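Long-range contacts in diaminopimelate decarboxylase (Psychromonas ingrahamii, PDB 4XG1), which probably catalyses the pyridoxal-phosphate-dependent decarboxylation of meso-diaminopimelate to L-lysine, the final step of lysine biosynthesis by the diaminopimelate pathway: residues Asn282-Thr288 / Tyr367-Thr373; Phe13-Leu17 / Val395-Ala400; Lys107-Ser113 / Arg133-Val137; Ala145-Ile151 / Leu192-Asp198. One frame throughout, in Å; residues are numbered along the deposited sequence.

Interaction 1 (Asn282-Thr288 / Tyr367-Thr373); sequences NAGVLVT and YLVIRST
Asn282 and Ser372 each swing the side chain beside their own backbone N and opposite the carbonyl carbon (chi1 -73° and -44°), which brings amide and hydroxyl together where the two strands part. Ser372 OG donates to Asn282 OD1 at 2.6 Å, lying in the amide carbonyl plane. Arg371 NH2 also approaches that oxygen, but is not aligned for a hydrogen bond; its salt bridge goes to Asp2. With an alanine at Asn282 the Ser372 hydroxyl would lose its acceptor and is likely to be freer to turn. Nearby, Gly284 O accepts from Thr373 N at 3.2 Å and, weakly, from Ser372 N. Water 1 reinforces this join, donating to Gly284 O at 2.9 Å and accepting from Ser372 N at 2.8 Å. Regular pairing follows: Leu286 N reaches Ile370 O at 2.9 Å, Ile370 N reaches Leu286 O at 2.8 Å, and Thr288 and Leu368 exchange a like pair. On one face Val285 CB meets Val369 CG1 at 3.7 Å; on the other, Leu286 and Ile370 run side by side, CD2 to CD1 3.9 Å. Strand 30-34 bonds to the far edge of 284-288. With strand axes at 153°, this is an antiparallel ladder in the beta domain that accompanies the TIM barrel in fold-type III pyridoxal-phosphate decarboxylases.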
loop_
_atom_site.group_PDB
_atom_site.type_symbol
_atom_site.label_atom_id
_atom_site.label_comp_id
_atom_site.label_asym_id
_atom_site.label_seq_id
_atom_site.Cartn_x
_atom_site.Cartn_y
_atom_site.Cartn_z
ATOM N N ASN B 282 8.199 -13.250 -11.880
ATOM C CA ASN B 282 9.598 -13.227 -12.308
ATOM C C ASN B 282 9.784 -12.617 -13.689
ATOM O O ASN B 282 10.904 -12.601 -14.204
ATOM C CB ASN B 282 10.180 -14.625 -12.228
ATOM C CG ASN B 282 10.427 -15.052 -10.795
ATOM O OD1 ASN B 282 11.046 -14.321 -10.020
ATOM N ND2 ASN B 282 9.936 -16.237 -10.425
ATOM N N ALA B 283 8.714 -12.058 -14.252
ATOM C CA ALA B 283 8.812 -11.203 -15.445
ATOM C C ALA B 283 9.212 -9.750 -15.149
ATOM O O ALA B 283 9.305 -8.961 -16.088
ATOM C CB ALA B 283 7.515 -11.201 -16.227
ATOM N N GLY B 284 9.491 -9.415 -13.879
ATOM C CA GLY B 284 9.926 -8.073 -13.536
ATOM C C GLY B 284 10.893 -7.996 -12.374
ATOM O O GLY B 284 10.908 -8.845 -11.507
ATOM N N VAL B 285 11.700 -6.940 -12.387
ATOM C CA VAL B 285 12.539 -6.626 -11.272
ATOM C C VAL B 285 12.372 -5.172 -10.868
ATOM O O VAL B 285 11.784 -4.367 -11.614
ATOM C CB VAL B 285 14.023 -6.871 -11.606
ATOM C CG1 VAL B 285 14.208 -8.330 -11.994
ATOM C CG2 VAL B 285 14.501 -5.978 -12.735
ATOM N N LEU B 286 12.905 -4.840 -9.696
ATOM C CA LEU B 286 12.949 -3.469 -9.240
ATOM C C LEU B 286 14.382 -3.078 -8.977
ATOM O O LEU B 286 15.073 -3.703 -8.163
ATOM C CB LEU B 286 12.158 -3.310 -7.959
ATOM C CG LEU B 286 12.215 -1.931 -7.256
ATOM C CD1 LEU B 286 11.687 -0.844 -8.162
ATOM C CD2 LEU B 286 11.431 -1.950 -5.958
ATOM N N VAL B 287 14.836 -2.036 -9.670
ATOM C CA VAL B 287 16.228 -1.602 -9.576
ATOM C C VAL B 287 16.315 -0.400 -8.665
ATOM O O VAL B 287 15.469 0.498 -8.753
ATOM C CB VAL B 287 16.765 -1.182 -10.940
ATOM C CG1 VAL B 287 18.260 -0.926 -10.845
ATOM C CG2 VAL B 287 16.452 -2.243 -11.977
ATOM N N THR B 288 17.330 -0.376 -7.813
ATOM C CA THR B 288 17.465 0.690 -6.862
ATOM C C THR B 288 18.936 1.004 -6.651
ATOM O O THR B 288 19.797 0.168 -6.858
ATOM C CB THR B 288 16.785 0.313 -5.541
ATOM O OG1 THR B 288 16.928 1.377 -4.594
ATOM C CG2 THR B 288 17.398 -0.941 -4.977
ATOM N N TYR B 367 24.094 -0.047 -7.941
ATOM C CA TYR B 367 22.737 -0.435 -8.216
ATOM C C TYR B 367 22.455 -1.883 -7.784
ATOM O O TYR B 367 23.242 -2.780 -8.049
ATOM C CB TYR B 367 22.459 -0.325 -9.705
ATOM C CG TYR B 367 22.379 1.077 -10.183
ATOM C CD1 TYR B 367 21.404 1.933 -9.701
ATOM C CD2 TYR B 367 23.247 1.556 -11.141
ATOM C CE1 TYR B 367 21.306 3.243 -10.143
ATOM C CE2 TYR B 367 23.163 2.863 -11.589
ATOM C CZ TYR B 367 22.185 3.706 -11.076
ATOM O OH TYR B 367 22.078 5.004 -11.509
ATOM N N LEU B 368 21.322 -2.108 -7.122
ATOM C CA LEU B 368 20.850 -3.451 -6.782
ATOM C C LEU B 368 19.539 -3.754 -7.467
ATOM O O LEU B 368 18.790 -2.875 -7.817
ATOM C CB LEU B 368 20.650 -3.582 -5.296
ATOM C CG LEU B 368 21.900 -3.449 -4.450
ATOM C CD1 LEU B 368 21.573 -3.453 -2.978
ATOM C CD2 LEU B 368 22.806 -4.613 -4.782
ATOM N N VAL B 369 19.299 -5.030 -7.680
ATOM C CA VAL B 369 18.144 -5.507 -8.423
ATOM C C VAL B 369 17.404 -6.411 -7.454
ATOM O O VAL B 369 17.989 -7.331 -6.885
ATOM C CB VAL B 369 18.584 -6.293 -9.664
ATOM C CG1 VAL B 369 17.462 -7.120 -10.234
ATOM C CG2 VAL B 369 19.122 -5.348 -10.715
ATOM N N ILE B 370 16.117 -6.134 -7.269
ATOM C CA ILE B 370 15.249 -6.942 -6.419
ATOM C C ILE B 370 14.459 -7.768 -7.370
ATOM O O ILE B 370 13.746 -7.226 -8.229
ATOM C CB ILE B 370 14.315 -6.052 -5.613
ATOM C CG1 ILE B 370 15.178 -5.078 -4.833
ATOM C CG2 ILE B 370 13.471 -6.854 -4.651
ATOM C CD1 ILE B 370 14.436 -3.845 -4.430
ATOM N N ARG B 371 14.593 -9.082 -7.236
ATOM C CA ARG B 371 13.954 -9.960 -8.182
ATOM C C ARG B 371 12.530 -10.293 -7.788
ATOM O O ARG B 371 12.150 -10.142 -6.637
ATOM C CB ARG B 371 14.766 -11.220 -8.349
ATOM C CG ARG B 371 16.057 -10.991 -9.114
ATOM C CD ARG B 371 16.743 -12.284 -9.567
ATOM N NE ARG B 371 15.790 -13.364 -9.843
ATOM C CZ ARG B 371 15.159 -13.591 -11.003
ATOM N NH1 ARG B 371 15.365 -12.807 -12.068
ATOM N NH2 ARG B 371 14.284 -14.607 -11.080
ATOM N N SER B 372 11.752 -10.727 -8.762
ATOM C CA SER B 372 10.450 -11.311 -8.535
ATOM C C SER B 372 9.450 -10.297 -8.083
ATOM O O SER B 372 8.632 -10.557 -7.189
ATOM C CB SER B 372 10.525 -12.440 -7.499
ATOM O OG SER B 372 11.632 -13.284 -7.743
ATOM N N THR B 373 9.496 -9.137 -8.701
ATOM C CA THR B 373 8.674 -8.031 -8.279
ATOM C C THR B 373 7.680 -7.636 -9.364
ATOM O O THR B 373 7.085 -6.571 -9.320
ATOM C CB THR B 373 9.521 -6.815 -7.915
ATOM O OG1 THR B 373 10.269 -6.416 -9.056
ATOM C CG2 THR B 373 10.428 -7.108 -6.778
HETATM O O HOH W 1 12.344 -11.314 -11.464
#

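Interaction 2 (Phe13-Leu17 / Val395-Ala400)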
loop_
_atom_site.group_PDB
_atom_site.type_symbol
_atom_site.label_atom_id
_atom_site.label_comp_id
_atom_site.label_asym_id
_atom_site.label_seq_id
_atom_site.Cartn_x
_atom_site.Cartn_y
_atom_site.Cartn_z
ATOM N N PHE B 13 21.706 -8.495 -17.681
ATOM C CA PHE B 13 21.020 -8.106 -18.887
ATOM C C PHE B 13 19.584 -8.470 -18.752
ATOM O O PHE B 13 19.233 -9.393 -18.043
ATOM C CB PHE B 13 21.551 -8.884 -20.099
ATOM C CG PHE B 13 22.562 -8.125 -20.931
ATOM C CD1 PHE B 13 23.733 -7.621 -20.349
ATOM C CD2 PHE B 13 22.348 -7.928 -22.296
ATOM C CE1 PHE B 13 24.660 -6.929 -21.112
ATOM C CE2 PHE B 13 23.269 -7.225 -23.054
ATOM C CZ PHE B 13 24.426 -6.737 -22.468
ATOM N N VAL B 14 18.757 -7.731 -19.459
ATOM C CA VAL B 14 17.371 -8.006 -19.521
ATOM C C VAL B 14 17.110 -8.129 -20.991
ATOM O O VAL B 14 17.241 -7.159 -21.727
ATOM C CB VAL B 14 16.475 -6.901 -18.858
ATOM C CG1 VAL B 14 16.938 -5.492 -19.199
ATOM C CG2 VAL B 14 15.006 -7.114 -19.244
ATOM N N GLU B 15 16.751 -9.340 -21.410
ATOM C CA GLU B 15 16.719 -9.686 -22.824
ATOM C C GLU B 15 18.031 -9.144 -23.443
ATOM O O GLU B 15 19.117 -9.384 -22.888
ATOM C CB GLU B 15 15.436 -9.165 -23.454
ATOM C CG GLU B 15 14.212 -9.776 -22.786
ATOM C CD GLU B 15 12.894 -9.475 -23.476
ATOM O OE1 GLU B 15 12.914 -9.038 -24.659
ATOM O OE2 GLU B 15 11.833 -9.665 -22.832
ATOM N N GLY B 16 17.949 -8.343 -24.490
ATOM C CA GLY B 16 19.141 -7.854 -25.155
ATOM C C GLY B 16 19.850 -6.656 -24.541
ATOM O O GLY B 16 20.884 -6.241 -25.045
ATOM N N LEU B 17 19.337 -6.106 -23.444
ATOM C CA LEU B 17 19.875 -4.862 -22.930
ATOM C C LEU B 17 20.520 -5.008 -21.566
ATOM O O LEU B 17 20.012 -5.716 -20.679
ATOM C CB LEU B 17 18.780 -3.827 -22.858
ATOM C CG LEU B 17 18.284 -3.209 -24.161
ATOM C CD1 LEU B 17 17.123 -2.270 -23.836
ATOM C CD2 LEU B 17 19.383 -2.438 -24.892
ATOM N N VAL B 395 11.016 -3.941 -21.558
ATOM C CA VAL B 395 12.064 -4.267 -22.485
ATOM C C VAL B 395 11.631 -5.308 -23.509
ATOM O O VAL B 395 11.026 -6.332 -23.179
ATOM C CB VAL B 395 13.296 -4.792 -21.790
ATOM C CG1 VAL B 395 14.334 -5.214 -22.825
ATOM C CG2 VAL B 395 13.881 -3.713 -20.905
ATOM N N ASP B 396 11.925 -4.998 -24.776
ATOM C CA ASP B 396 11.638 -5.880 -25.895
ATOM C C ASP B 396 12.901 -6.039 -26.744
ATOM O O ASP B 396 13.320 -5.114 -27.449
ATOM C CB ASP B 396 10.517 -5.306 -26.739
ATOM C CG ASP B 396 10.069 -6.267 -27.783
ATOM O OD1 ASP B 396 10.760 -7.327 -27.906
ATOM O OD2 ASP B 396 9.014 -5.996 -28.441
ATOM N N GLY B 397 13.515 -7.201 -26.651
ATOM C CA GLY B 397 14.744 -7.457 -27.365
ATOM C C GLY B 397 15.820 -6.474 -27.000
ATOM O O GLY B 397 16.426 -6.565 -25.940
ATOM N N GLU B 398 16.032 -5.505 -27.878
ATOM C CA GLU B 398 17.036 -4.463 -27.656
ATOM C C GLU B 398 16.412 -3.080 -27.496
ATOM O O GLU B 398 17.128 -2.083 -27.465
ATOM C CB GLU B 398 18.065 -4.468 -28.796
ATOM C CG GLU B 398 19.460 -4.868 -28.335
ATOM C CD GLU B 398 20.515 -4.847 -29.432
ATOM O OE1 GLU B 398 20.295 -5.537 -30.459
ATOM O OE2 GLU B 398 21.572 -4.177 -29.235
ATOM N N LYS B 399 15.090 -3.037 -27.400
ATOM C CA LYS B 399 14.346 -1.801 -27.205
ATOM C C LYS B 399 13.657 -1.730 -25.837
ATOM O O LYS B 399 13.045 -2.702 -25.394
ATOM C CB LYS B 399 13.306 -1.672 -28.288
ATOM C CG LYS B 399 13.937 -1.307 -29.616
ATOM C CD LYS B 399 12.969 -1.458 -30.767
ATOM C CE LYS B 399 12.024 -2.627 -30.516
ATOM N NZ LYS B 399 11.145 -2.940 -31.665
ATOM N N ALA B 400 13.810 -0.579 -25.184
ATOM C CA ALA B 400 13.209 -0.289 -23.875
ATOM C C ALA B 400 12.152 0.774 -24.027
ATOM O O ALA B 400 12.419 1.821 -24.574
ATOM C CB ALA B 400 14.272 0.200 -22.921
#
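Val14-Leu17 and Asp396-Lys399 are both type II' turns closing two-residue beta hairpins, and the contact is the meeting of these hairpins in the beta domain, partly buried. The dense part is apolar and lies at the strand ends. Val14 and Val395 approach tip to tip, CG2 to CB 3.8 Å, and Leu17 CD1 rests on Ala400 CB at 3.9 Å. Leu17 CD2 presses on backbone, 3.4 Å from Glu398 O. Val22 of helix 19-26 touches both Leu17 and Ala400, so this side is covered by the helix. Polar bonds tie one turn to the other. Extended beyond CG, Glu15 carries OE1 to Gly397 N, which donates at 2.8 Å with an N-H...O angle of 159°, nearly along the carboxylate C-O axis; OE2 accepts from Ser34 OG and Ala36 N. A leucine in place of Glu15 would probably leave the Gly397 N-H, and those two donors, without their acceptor. Asp396 OD1 stands 4.3 Å from Glu15 OE1, a like-charge approach, while Asp396 OD2 is bridged to Arg35. Gly16 N donates to Gly397 O at 2.8 Å, and Gly16 lies against that oxygen with little room for a CB. Toward solvent the fit thins out: the side chain of exposed Glu398 offers mainly its CG, 3.8 Å from Gly16 O.

Interaction 3 (Lys107-Ser113 / Arg133-Val137)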
loop_
_atom_site.group_PDB
_atom_site.type_symbol
_atom_site.label_atom_id
_atom_site.label_comp_id
_atom_site.label_asym_id
_atom_site.label_seq_id
_atom_site.Cartn_x
_atom_site.Cartn_y
_atom_site.Cartn_z
ATOM N N LYS B 107 -18.546 -5.826 -5.007
ATOM C CA LYS B 107 -18.907 -5.140 -6.270
ATOM C C LYS B 107 -20.041 -4.147 -6.032
ATOM O O LYS B 107 -21.065 -4.517 -5.461
ATOM C CB LYS B 107 -19.365 -6.164 -7.301
ATOM C CG LYS B 107 -18.345 -7.239 -7.629
ATOM C CD LYS B 107 -18.867 -8.157 -8.705
ATOM C CE LYS B 107 -17.991 -9.374 -8.935
ATOM N NZ LYS B 107 -18.190 -10.439 -7.914
ATOM N N THR B 108 -19.858 -2.901 -6.451
ATOM C CA THR B 108 -20.942 -1.873 -6.389
ATOM C C THR B 108 -21.874 -1.923 -7.604
ATOM O O THR B 108 -21.547 -2.506 -8.659
ATOM C CB THR B 108 -20.396 -0.436 -6.352
ATOM O OG1 THR B 108 -19.772 -0.117 -7.607
ATOM C CG2 THR B 108 -19.432 -0.275 -5.249
ATOM N N GLU B 109 -23.045 -1.327 -7.440
ATOM C CA GLU B 109 -24.043 -1.309 -8.523
ATOM C C GLU B 109 -23.463 -0.627 -9.750
ATOM O O GLU B 109 -23.621 -1.108 -10.880
ATOM C CB GLU B 109 -25.323 -0.597 -8.074
ATOM C CG GLU B 109 -26.067 -1.347 -6.983
ATOM C CD GLU B 109 -27.251 -0.587 -6.439
ATOM O OE1 GLU B 109 -28.251 -0.389 -7.188
ATOM O OE2 GLU B 109 -27.174 -0.182 -5.250
ATOM N N ILE B 110 -22.724 0.454 -9.501
ATOM C CA ILE B 110 -22.045 1.183 -10.562
ATOM C C ILE B 110 -21.082 0.293 -11.351
ATOM O O ILE B 110 -21.071 0.318 -12.585
ATOM C CB ILE B 110 -21.313 2.419 -10.016
ATOM C CG1 ILE B 110 -22.354 3.453 -9.563
ATOM C CG2 ILE B 110 -20.403 3.033 -11.086
ATOM C CD1 ILE B 110 -21.773 4.716 -8.953
ATOM N N GLU B 111 -20.299 -0.513 -10.647
ATOM C CA GLU B 111 -19.383 -1.428 -11.304
ATOM C C GLU B 111 -20.157 -2.487 -12.055
ATOM O O GLU B 111 -19.759 -2.901 -13.122
ATOM C CB GLU B 111 -18.430 -2.097 -10.288
ATOM C CG GLU B 111 -17.541 -1.125 -9.535
ATOM C CD GLU B 111 -16.579 -1.824 -8.563
ATOM O OE1 GLU B 111 -17.059 -2.319 -7.525
ATOM O OE2 GLU B 111 -15.356 -1.839 -8.836
ATOM N N ILE B 112 -21.218 -2.987 -11.462
ATOM C CA ILE B 112 -21.972 -4.072 -12.108
ATOM C C ILE B 112 -22.661 -3.597 -13.387
ATOM O O ILE B 112 -22.614 -4.263 -14.421
ATOM C CB ILE B 112 -23.024 -4.647 -11.176
ATOM C CG1 ILE B 112 -22.352 -5.394 -10.013
ATOM C CG2 ILE B 112 -23.902 -5.620 -11.932
ATOM C CD1 ILE B 112 -23.179 -5.385 -8.740
ATOM N N SER B 113 -23.262 -2.416 -13.305
ATOM C CA SER B 113 -23.762 -1.739 -14.481
ATOM C C SER B 113 -22.720 -1.551 -15.580
ATOM O O SER B 113 -22.961 -1.850 -16.746
ATOM C CB SER B 113 -24.302 -0.392 -14.064
ATOM O OG SER B 113 -24.920 0.203 -15.185
ATOM N N ARG B 133 -28.273 -8.011 -5.847
ATOM C CA ARG B 133 -27.838 -6.733 -6.349
ATOM C C ARG B 133 -27.650 -6.822 -7.857
ATOM O O ARG B 133 -28.052 -5.936 -8.593
ATOM C CB ARG B 133 -26.553 -6.299 -5.674
ATOM C CG ARG B 133 -26.019 -5.008 -6.265
ATOM C CD ARG B 133 -24.799 -4.487 -5.536
ATOM N NE ARG B 133 -25.146 -3.910 -4.258
ATOM C CZ ARG B 133 -24.283 -3.322 -3.446
ATOM N NH1 ARG B 133 -23.023 -3.241 -3.776
ATOM N NH2 ARG B 133 -24.693 -2.805 -2.316
ATOM N N ILE B 134 -27.039 -7.899 -8.310
ATOM C CA ILE B 134 -26.755 -8.028 -9.706
ATOM C C ILE B 134 -28.066 -8.108 -10.444
ATOM O O ILE B 134 -28.305 -7.352 -11.389
ATOM C CB ILE B 134 -25.911 -9.267 -10.007
ATOM C CG1 ILE B 134 -24.505 -9.063 -9.438
ATOM C CG2 ILE B 134 -25.826 -9.520 -11.508
ATOM C CD1 ILE B 134 -23.576 -10.247 -9.618
ATOM N N ASN B 135 -28.912 -9.033 -10.009
ATOM C CA ASN B 135 -30.206 -9.243 -10.618
ATOM C C ASN B 135 -30.972 -7.936 -10.675
ATOM O O ASN B 135 -31.620 -7.631 -11.688
ATOM C CB ASN B 135 -30.999 -10.258 -9.824
ATOM C CG ASN B 135 -32.338 -10.577 -10.460
ATOM O OD1 ASN B 135 -32.413 -11.266 -11.481
ATOM N ND2 ASN B 135 -33.399 -10.059 -9.863
ATOM N N SER B 136 -30.897 -7.175 -9.589
ATOM C CA SER B 136 -31.569 -5.897 -9.508
ATOM C C SER B 136 -31.068 -4.885 -10.550
ATOM O O SER B 136 -31.863 -4.170 -11.176
ATOM C CB SER B 136 -31.387 -5.346 -8.112
ATOM O OG SER B 136 -31.900 -4.032 -8.009
ATOM N N VAL B 137 -29.761 -4.850 -10.776
ATOM C CA VAL B 137 -29.172 -3.949 -11.776
ATOM C C VAL B 137 -29.415 -4.446 -13.210
ATOM O O VAL B 137 -29.675 -3.654 -14.114
ATOM C CB VAL B 137 -27.647 -3.760 -11.516
ATOM C CG1 VAL B 137 -26.925 -3.184 -12.729
ATOM C CG2 VAL B 137 -27.441 -2.876 -10.296
#
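Arg133 reaches across to the start of helix 109-117 with CG anti to its backbone N (chi1 176°) and a single bend at chi3 (-74°), which delivers NH1 to Lys107 O at 2.9 Å. The oxygen sits close to the guanidinium plane, at its edge. NH1 has a second partner in Glu291 of the second subunit, so this arginine also faces the dimer interface. Its methylenes do the packing: CD touches Glu109 CG at 3.7 Å and Ile112 CD1 at 3.7 Å, both side chains crossing it at about a right angle. Glu109 OE2 lies over one guanidinium face, 4.4 Å from Arg133 NE, a proximity of charge without a bond. These are neighbouring outer helices of the TIM barrel, their axes 9.7 Å apart and crossing at -58°, and Ile112 and Ile134 both reach Phe123 of strand 122-125 beneath. Ile112 CD1 meets Ile134 CG1 at 4.0 Å. Val137 points at helix 109-117 and divides its methyls: CG1 meets Ile112 CG2 and Ser113, CG2 packs on Glu109 CB at 3.8 Å. A capping box begins helix 109-117, Glu111 N donating to Thr108 OG1 at 3.1 Å and Thr108 N returning a bond to Glu111 OE1.

Interaction 4 (Ala145-Ile151 / Leu192-Asp198); sequences APISIRI and LEIKGVD. With K (potassium ion), chain O.
Arg150 and Asp198 lie toward the C-terminal ends of two adjacent parallel strands of the TIM barrel, at the mouth where the cofactor lies: the Arg150 side chain is about 4 Å from the bound pyridoxal-phosphate-lysine adduct. Across the strands Asp198 OD2 sits against the arginine's methylene, 3.2 Å from Arg150 CB, rather than its charge. The guanidinium is engaged instead by Glu126, in a salt bridge, and by His200 O. Next to them Ile151 N donates to Asp198 O at 2.7 Å. Midway, a beta bulge shifts the register, since Ile147 faces Ile194 but Ser148 faces Gly196. Ile147 O consequently receives two donors, Lys195 N at 2.9 Å and Gly196 N weakly at 3.4 Å. Beyond the bulge Ile149 N is too far from Gly196 O to bond, and the Tyr183 hydroxyl serves both atoms. Toward the N-terminal ends of the strands Ile147, with CG1 between backbone N and carbonyl carbon (chi1 71°), sets CD1 against Ile194 CG1 at 4.1 Å. There a potassium ion is bound by Leu192 O at 3.0 Å, Ser187 O, Leu189 O and water 2, which lies 2.6 Å from the metal and accepts from Ile194 N.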
loop_
_atom_site.group_PDB
_atom_site.type_symbol
_atom_site.label_atom_id
_atom_site.label_comp_id
_atom_site.label_asym_id
_atom_site.label_seq_id
_atom_site.Cartn_x
_atom_site.Cartn_y
_atom_site.Cartn_z
ATOM N N ALA B 145 -27.670 -11.220 -16.689
ATOM C CA ALA B 145 -26.297 -11.195 -16.156
ATOM C C ALA B 145 -25.738 -12.568 -16.048
ATOM O O ALA B 145 -26.291 -13.368 -15.353
ATOM C CB ALA B 145 -26.306 -10.533 -14.792
ATOM N N PRO B 146 -24.641 -12.859 -16.745
ATOM C CA PRO B 146 -24.060 -14.185 -16.664
ATOM C C PRO B 146 -23.310 -14.349 -15.360
ATOM O O PRO B 146 -22.593 -13.443 -14.960
ATOM C CB PRO B 146 -23.083 -14.240 -17.853
ATOM C CG PRO B 146 -22.757 -12.840 -18.146
ATOM C CD PRO B 146 -23.934 -12.005 -17.712
ATOM N N ILE B 147 -23.460 -15.489 -14.694
ATOM C CA ILE B 147 -22.913 -15.640 -13.341
ATOM C C ILE B 147 -22.390 -17.025 -13.023
ATOM O O ILE B 147 -22.943 -18.019 -13.500
ATOM C CB ILE B 147 -23.920 -15.249 -12.272
ATOM C CG1 ILE B 147 -25.043 -16.280 -12.173
ATOM C CG2 ILE B 147 -24.492 -13.871 -12.505
ATOM C CD1 ILE B 147 -24.902 -17.182 -10.964
ATOM N N SER B 148 -21.277 -17.077 -12.295
ATOM C CA SER B 148 -20.872 -18.254 -11.561
ATOM C C SER B 148 -20.977 -17.930 -10.096
ATOM O O SER B 148 -21.130 -16.774 -9.699
ATOM C CB SER B 148 -19.455 -18.675 -11.834
ATOM O OG SER B 148 -19.150 -18.628 -13.206
ATOM N N ILE B 149 -20.888 -18.967 -9.279
ATOM C CA ILE B 149 -20.777 -18.781 -7.866
ATOM C C ILE B 149 -19.392 -19.197 -7.515
ATOM O O ILE B 149 -18.905 -20.222 -7.985
ATOM C CB ILE B 149 -21.754 -19.643 -7.083
ATOM C CG1 ILE B 149 -23.192 -19.494 -7.628
ATOM C CG2 ILE B 149 -21.723 -19.280 -5.589
ATOM C CD1 ILE B 149 -23.853 -18.197 -7.258
ATOM N N ARG B 150 -18.733 -18.373 -6.715
ATOM C CA ARG B 150 -17.450 -18.754 -6.130
ATOM C C ARG B 150 -17.721 -19.708 -4.943
ATOM O O ARG B 150 -18.354 -19.325 -3.936
ATOM C CB ARG B 150 -16.663 -17.543 -5.649
ATOM C CG ARG B 150 -15.248 -17.899 -5.211
ATOM C CD ARG B 150 -14.512 -16.680 -4.668
ATOM N NE ARG B 150 -13.200 -17.040 -4.192
ATOM C CZ ARG B 150 -12.278 -16.182 -3.809
ATOM N NH1 ARG B 150 -12.488 -14.891 -3.883
ATOM N NH2 ARG B 150 -11.127 -16.639 -3.361
ATOM N N ILE B 151 -17.220 -20.925 -5.090
ATOM C CA ILE B 151 -17.479 -21.982 -4.185
ATOM C C ILE B 151 -16.221 -22.325 -3.436
ATOM O O ILE B 151 -15.121 -22.291 -3.977
ATOM C CB ILE B 151 -17.914 -23.254 -4.948
ATOM C CG1 ILE B 151 -19.232 -23.018 -5.651
ATOM C CG2 ILE B 151 -18.015 -24.465 -4.016
ATOM C CD1 ILE B 151 -20.329 -22.557 -4.723
ATOM N N LEU B 192 -30.727 -13.131 -14.025
ATOM C CA LEU B 192 -29.443 -13.808 -13.968
ATOM C C LEU B 192 -29.465 -14.998 -14.838
ATOM O O LEU B 192 -30.512 -15.576 -15.049
ATOM C CB LEU B 192 -29.146 -14.271 -12.548
ATOM C CG LEU B 192 -29.281 -13.242 -11.431
ATOM C CD1 LEU B 192 -28.799 -13.854 -10.125
ATOM C CD2 LEU B 192 -28.522 -11.957 -11.733
ATOM N N GLU B 193 -28.302 -15.435 -15.278
ATOM C CA GLU B 193 -28.205 -16.582 -16.092
ATOM C C GLU B 193 -26.972 -17.364 -15.687
ATOM O O GLU B 193 -25.833 -16.983 -15.977
ATOM C CB GLU B 193 -28.138 -16.196 -17.563
ATOM C CG GLU B 193 -28.076 -17.406 -18.494
ATOM C CD GLU B 193 -27.944 -17.043 -19.963
ATOM O OE1 GLU B 193 -28.249 -15.883 -20.334
ATOM O OE2 GLU B 193 -27.564 -17.934 -20.745
ATOM N N ILE B 194 -27.205 -18.523 -15.103
ATOM C CA ILE B 194 -26.130 -19.360 -14.630
ATOM C C ILE B 194 -25.273 -19.864 -15.779
ATOM O O ILE B 194 -25.755 -20.575 -16.658
ATOM C CB ILE B 194 -26.699 -20.533 -13.832
ATOM C CG1 ILE B 194 -27.405 -20.002 -12.577
ATOM C CG2 ILE B 194 -25.594 -21.504 -13.466
ATOM C CD1 ILE B 194 -28.401 -20.951 -11.922
ATOM N N LYS B 195 -23.991 -19.513 -15.763
ATOM C CA LYS B 195 -23.058 -19.998 -16.782
ATOM C C LYS B 195 -21.990 -20.898 -16.263
ATOM O O LYS B 195 -21.440 -21.707 -17.036
ATOM C CB LYS B 195 -22.369 -18.827 -17.483
ATOM C CG LYS B 195 -23.351 -17.818 -18.065
ATOM C CD LYS B 195 -24.163 -18.404 -19.215
ATOM C CE LYS B 195 -23.424 -18.263 -20.526
ATOM N NZ LYS B 195 -24.215 -18.897 -21.616
ATOM N N GLY B 196 -21.658 -20.782 -14.974
ATOM C CA GLY B 196 -20.468 -21.471 -14.504
ATOM C C GLY B 196 -20.354 -21.741 -13.040
ATOM O O GLY B 196 -21.220 -21.397 -12.239
ATOM N N VAL B 197 -19.253 -22.408 -12.715
ATOM C CA VAL B 197 -18.822 -22.596 -11.340
ATOM C C VAL B 197 -17.413 -22.049 -11.198
ATOM O O VAL B 197 -16.536 -22.284 -12.051
ATOM C CB VAL B 197 -18.874 -24.084 -10.979
ATOM C CG1 VAL B 197 -18.044 -24.402 -9.730
ATOM C CG2 VAL B 197 -20.321 -24.471 -10.740
ATOM N N ASP B 198 -17.172 -21.377 -10.081
ATOM C CA ASP B 198 -15.891 -20.707 -9.845
ATOM C C ASP B 198 -15.295 -21.024 -8.473
ATOM O O ASP B 198 -16.013 -21.279 -7.504
ATOM C CB ASP B 198 -16.122 -19.192 -9.973
ATOM C CG ASP B 198 -14.949 -18.370 -9.494
ATOM O OD1 ASP B 198 -13.860 -18.427 -10.134
ATOM O OD2 ASP B 198 -15.140 -17.685 -8.464
HETATM K K K O . -31.593 -18.166 -14.133
HETATM O O HOH W 2 -30.020 -19.961 -15.280
#

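How the interactions relate
Interactions 1 and 2 belong to the beta domain and reach one mixed sheet, yet do not touch, their nearest atoms about 6 Å apart; interactions 3 and 4 lie on the other side of the chain's centre, in the TIM barrel. Interactions 1 and 4 are buried strand pairs joined by backbone bonds, one antiparallel, the other parallel and bulged. Interactions 2 and 3 are partly exposed and depend more on side chains: a carboxylate reaching a turn amide, an arginine reaching a carbonyl before a helix. The barrel contacts are continuous: Ile134 CG2 lies 3.5 Å from Ala145 CB, so helix 128-140 packs directly on the paired strands of interaction 4.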